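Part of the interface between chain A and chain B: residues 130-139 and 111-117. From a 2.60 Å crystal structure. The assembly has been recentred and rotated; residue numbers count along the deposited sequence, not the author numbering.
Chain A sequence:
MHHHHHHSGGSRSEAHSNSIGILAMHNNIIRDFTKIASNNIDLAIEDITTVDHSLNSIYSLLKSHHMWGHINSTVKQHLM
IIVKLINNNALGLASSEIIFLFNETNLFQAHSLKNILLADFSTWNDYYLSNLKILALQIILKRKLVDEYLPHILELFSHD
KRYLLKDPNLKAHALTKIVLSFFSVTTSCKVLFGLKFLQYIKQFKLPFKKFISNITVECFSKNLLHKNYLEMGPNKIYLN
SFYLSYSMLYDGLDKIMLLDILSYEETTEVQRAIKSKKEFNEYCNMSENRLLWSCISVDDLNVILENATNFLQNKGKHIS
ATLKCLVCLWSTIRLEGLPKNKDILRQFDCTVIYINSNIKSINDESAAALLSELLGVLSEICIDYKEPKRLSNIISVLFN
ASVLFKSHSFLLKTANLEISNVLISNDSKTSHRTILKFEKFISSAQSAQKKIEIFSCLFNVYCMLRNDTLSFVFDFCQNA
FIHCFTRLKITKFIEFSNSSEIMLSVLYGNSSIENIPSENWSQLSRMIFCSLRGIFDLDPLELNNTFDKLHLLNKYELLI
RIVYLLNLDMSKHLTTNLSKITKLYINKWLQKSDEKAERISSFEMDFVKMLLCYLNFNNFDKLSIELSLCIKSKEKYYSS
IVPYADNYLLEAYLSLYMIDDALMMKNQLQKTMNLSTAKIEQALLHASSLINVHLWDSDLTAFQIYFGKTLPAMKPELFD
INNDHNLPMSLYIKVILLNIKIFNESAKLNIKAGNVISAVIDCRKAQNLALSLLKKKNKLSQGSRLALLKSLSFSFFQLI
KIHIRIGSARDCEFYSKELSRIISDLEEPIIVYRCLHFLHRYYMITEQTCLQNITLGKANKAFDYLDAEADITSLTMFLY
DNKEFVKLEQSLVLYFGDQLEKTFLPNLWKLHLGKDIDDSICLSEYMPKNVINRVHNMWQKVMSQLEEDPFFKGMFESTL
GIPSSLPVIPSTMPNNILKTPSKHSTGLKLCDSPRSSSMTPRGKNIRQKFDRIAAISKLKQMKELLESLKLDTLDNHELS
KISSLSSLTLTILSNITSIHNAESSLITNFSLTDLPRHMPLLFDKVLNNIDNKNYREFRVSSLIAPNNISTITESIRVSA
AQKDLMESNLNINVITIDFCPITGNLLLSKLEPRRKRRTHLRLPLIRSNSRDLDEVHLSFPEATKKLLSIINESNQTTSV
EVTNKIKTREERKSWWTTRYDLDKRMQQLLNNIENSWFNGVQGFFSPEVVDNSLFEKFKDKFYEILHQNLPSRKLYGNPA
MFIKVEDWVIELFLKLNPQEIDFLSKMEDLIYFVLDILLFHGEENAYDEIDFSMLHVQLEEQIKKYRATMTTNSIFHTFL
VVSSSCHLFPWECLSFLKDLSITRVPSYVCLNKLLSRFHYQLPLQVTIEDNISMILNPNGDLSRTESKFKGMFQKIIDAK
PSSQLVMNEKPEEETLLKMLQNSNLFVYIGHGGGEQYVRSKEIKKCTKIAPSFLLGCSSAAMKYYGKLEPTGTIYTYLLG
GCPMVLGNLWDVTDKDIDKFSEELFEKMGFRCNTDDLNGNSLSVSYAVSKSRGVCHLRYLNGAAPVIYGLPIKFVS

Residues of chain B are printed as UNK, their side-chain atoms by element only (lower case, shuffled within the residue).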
# COMPACT_ATOMS: atom_id res chain seq x y z
N SER A 130 -20.64 39.29 42.12
CA SER A 130 -20.91 39.72 43.48
C SER A 130 -20.43 41.13 43.76
O SER A 130 -21.21 41.99 44.14
CB SER A 130 -20.26 38.74 44.45
OG SER A 130 -20.01 39.33 45.72
N ASN A 131 -19.14 41.38 43.56
CA ASN A 131 -18.62 42.70 43.88
C ASN A 131 -19.05 43.76 42.88
O ASN A 131 -19.15 44.94 43.24
CB ASN A 131 -17.10 42.65 43.99
CG ASN A 131 -16.63 41.67 45.06
OD1 ASN A 131 -17.11 41.69 46.21
ND2 ASN A 131 -15.72 40.79 44.68
N LEU A 132 -19.31 43.36 41.64
CA LEU A 132 -19.78 44.32 40.63
C LEU A 132 -21.14 44.89 41.05
O LEU A 132 -21.36 46.09 41.02
CB LEU A 132 -19.86 43.65 39.25
CG LEU A 132 -20.08 44.60 38.06
CD1 LEU A 132 -18.91 45.58 37.88
CD2 LEU A 132 -20.36 43.83 36.76
N LYS A 133 -22.04 44.00 41.46
CA LYS A 133 -23.37 44.38 41.87
C LYS A 133 -23.37 45.31 43.09
O LYS A 133 -24.18 46.26 43.19
CB LYS A 133 -24.19 43.11 42.15
CG LYS A 133 -24.43 42.26 40.91
CD LYS A 133 -25.50 41.21 41.12
CE LYS A 133 -25.73 40.37 39.86
NZ LYS A 133 -26.97 39.55 39.98
N ILE A 134 -22.44 45.06 44.02
CA ILE A 134 -22.29 45.91 45.19
C ILE A 134 -21.83 47.31 44.76
O ILE A 134 -22.29 48.32 45.31
CB ILE A 134 -21.28 45.30 46.24
CG1 ILE A 134 -21.83 43.99 46.82
CG2 ILE A 134 -21.02 46.26 47.38
CD1 ILE A 134 -20.90 43.32 47.76
N LEU A 135 -20.96 47.37 43.76
CA LEU A 135 -20.52 48.67 43.24
C LEU A 135 -21.69 49.38 42.55
O LEU A 135 -21.86 50.59 42.69
CB LEU A 135 -19.34 48.50 42.28
CG LEU A 135 -18.08 47.87 42.90
CD1 LEU A 135 -17.05 47.41 41.84
CD2 LEU A 135 -17.45 48.83 43.86
N ALA A 136 -22.50 48.62 41.82
CA ALA A 136 -23.66 49.18 41.16
C ALA A 136 -24.66 49.69 42.18
O ALA A 136 -25.29 50.74 41.99
CB ALA A 136 -24.30 48.14 40.24
N LEU A 137 -24.82 48.96 43.28
CA LEU A 137 -25.72 49.42 44.34
C LEU A 137 -25.17 50.68 45.01
O LEU A 137 -25.93 51.59 45.34
CB LEU A 137 -25.95 48.33 45.39
CG LEU A 137 -26.83 47.17 44.92
CD1 LEU A 137 -27.03 46.16 46.02
CD2 LEU A 137 -28.16 47.65 44.40
N GLN A 138 -23.86 50.73 45.20
CA GLN A 138 -23.19 51.91 45.74
C GLN A 138 -23.51 53.12 44.88
O GLN A 138 -23.88 54.18 45.39
CB GLN A 138 -21.67 51.69 45.83
CG GLN A 138 -20.84 52.88 46.33
CD GLN A 138 -21.14 53.28 47.77
OE1 GLN A 138 -21.72 52.50 48.54
NE2 GLN A 138 -20.76 54.50 48.14
N ILE A 139 -23.38 52.96 43.56
CA ILE A 139 -23.64 54.04 42.62
C ILE A 139 -25.10 54.48 42.69
O ILE A 139 -25.37 55.68 42.79
CB ILE A 139 -23.26 53.62 41.17
CG1 ILE A 139 -21.76 53.34 41.09
CG2 ILE A 139 -23.62 54.70 40.18
CD1 ILE A 139 -21.28 52.86 39.75
N UNK B 111 -13.65 51.01 52.40
CA UNK B 111 -14.47 49.81 52.31
C UNK B 111 -14.66 49.47 50.83
O UNK B 111 -14.67 48.30 50.47
c UNK B 111 -15.81 50.00 53.05
c UNK B 111 -15.67 50.05 54.59
o UNK B 111 -17.17 49.19 56.24
o UNK B 111 -17.86 50.96 55.11
c UNK B 111 -17.00 50.07 55.36
N UNK B 112 -14.78 50.49 49.98
CA UNK B 112 -14.93 50.27 48.54
C UNK B 112 -13.71 49.59 47.92
O UNK B 112 -13.85 48.71 47.07
c UNK B 112 -16.63 52.10 48.00
c UNK B 112 -16.84 53.42 47.29
c UNK B 112 -17.61 51.05 47.52
c UNK B 112 -15.20 51.59 47.83
N UNK B 113 -12.51 49.99 48.35
CA UNK B 113 -11.28 49.41 47.82
C UNK B 113 -11.01 48.00 48.35
O UNK B 113 -10.44 47.18 47.64
o UNK B 113 -9.72 53.48 48.85
c UNK B 113 -10.10 50.31 48.13
o UNK B 113 -8.08 52.74 47.57
c UNK B 113 -10.19 51.64 47.40
c UNK B 113 -9.26 52.69 47.98
N UNK B 114 -11.43 47.72 49.58
CA UNK B 114 -11.31 46.37 50.12
C UNK B 114 -12.09 45.36 49.29
O UNK B 114 -11.68 44.21 49.14
c UNK B 114 -11.63 44.89 52.17
c UNK B 114 -11.81 46.29 51.57
o UNK B 114 -12.44 43.98 51.83
o UNK B 114 -10.65 44.67 52.94
N UNK B 115 -13.21 45.83 48.76
CA UNK B 115 -14.20 45.04 48.05
C UNK B 115 -13.67 44.49 46.73
O UNK B 115 -13.92 43.34 46.36
c UNK B 115 -17.43 44.44 47.81
c UNK B 115 -15.43 45.92 47.81
c UNK B 115 -16.66 45.48 47.03
c UNK B 115 -17.53 46.69 46.78
N UNK B 116 -12.95 45.35 46.01
CA UNK B 116 -12.41 45.01 44.70
C UNK B 116 -10.99 44.47 44.85
O UNK B 116 -10.30 44.17 43.86
c UNK B 116 -11.57 47.35 44.34
c UNK B 116 -13.83 46.67 43.58
c UNK B 116 -12.42 46.22 43.78
N UNK B 117 -10.56 44.29 46.09
CA UNK B 117 -9.27 43.71 46.34
C UNK B 117 -9.32 42.77 47.53
O UNK B 117 -8.77 41.68 47.49
c UNK B 117 -8.19 44.77 46.56
o UNK B 117 -8.20 45.19 47.92
c UNK B 117 -8.46 45.94 45.70

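Position 111 of chain B carries three carbons in an unbranched run, the third bonded to two oxygens. That is a carboxylate on a two-methylene stem, so the residue is glutamate. Its side chain stays out of reach of the chain A stretch, and Glu B111 takes no part in the contact.

Position 112 has four carbons and no heteroatom, forked at the second, which is the leucine pattern. CA-to-CB points sideways, yet the end of the side chain comes nearer: in Leu B112, CD2 lies 3.9 Å from CG of Gln A138 and 4.3 Å from CD2 of Leu A135.

Position 113 again shows three carbons, the last bearing two oxygens, and is glutamate. Its CA-to-CB bond points away from chain A, and Glu B113 makes no contact there.

Position 114 has two carbons, the second carrying two oxygens: a carboxylate one methylene shorter, hence aspartate. Asp B114 is exposed and also stays clear of the chain A stretch, although its OD1 is hydrogen-bonded elsewhere in the structure.

Position 115 has four carbons forked at the second, the leucine pattern once more, but here CA-to-CB points toward chain A. With chi1 at 177° (t) and chi2 at 71° (p), Leu B115 places CD2 3.6 Å from both CG2 of Ile A134 and CD2 of Leu A135, while its CD1 lies 3.2 Å from OD1 of Asn A131. This last approach is close, but a methyl carbon facing an amide oxygen is not a hydrogen bond.

Position 116 has three carbons, the first carrying the other two. Branching at CB without an oxygen identifies valine. CG1 of Val B116 packs 3.7 Å from CD1 of Leu A135.

Position 117 is also branched at CB, but with one oxygen and one carbon, as in threonine. CA-to-CB points away from chain A, and OG1 of Thr B117 donates a hydrogen bond of 3.0 Å to the backbone O of Glu B113.

The contact works by apolar packing between two helices running nearly antiparallel, at 156°, with a closest axial approach of 10.9 Å. The stretches bury 344 Å² in total, and no hydrogen bond crosses between them. Leu B115 contributes the largest share, 97 Å², and touches three chain A residues. Leu A135 meets all three contacting chain B side chains, while Asn A131, Ile A134 and Gln A138 complete a surface spaced by three or four residues, as expected for one side of a helix.

Chain B, residues 111-117: ELEDLVT
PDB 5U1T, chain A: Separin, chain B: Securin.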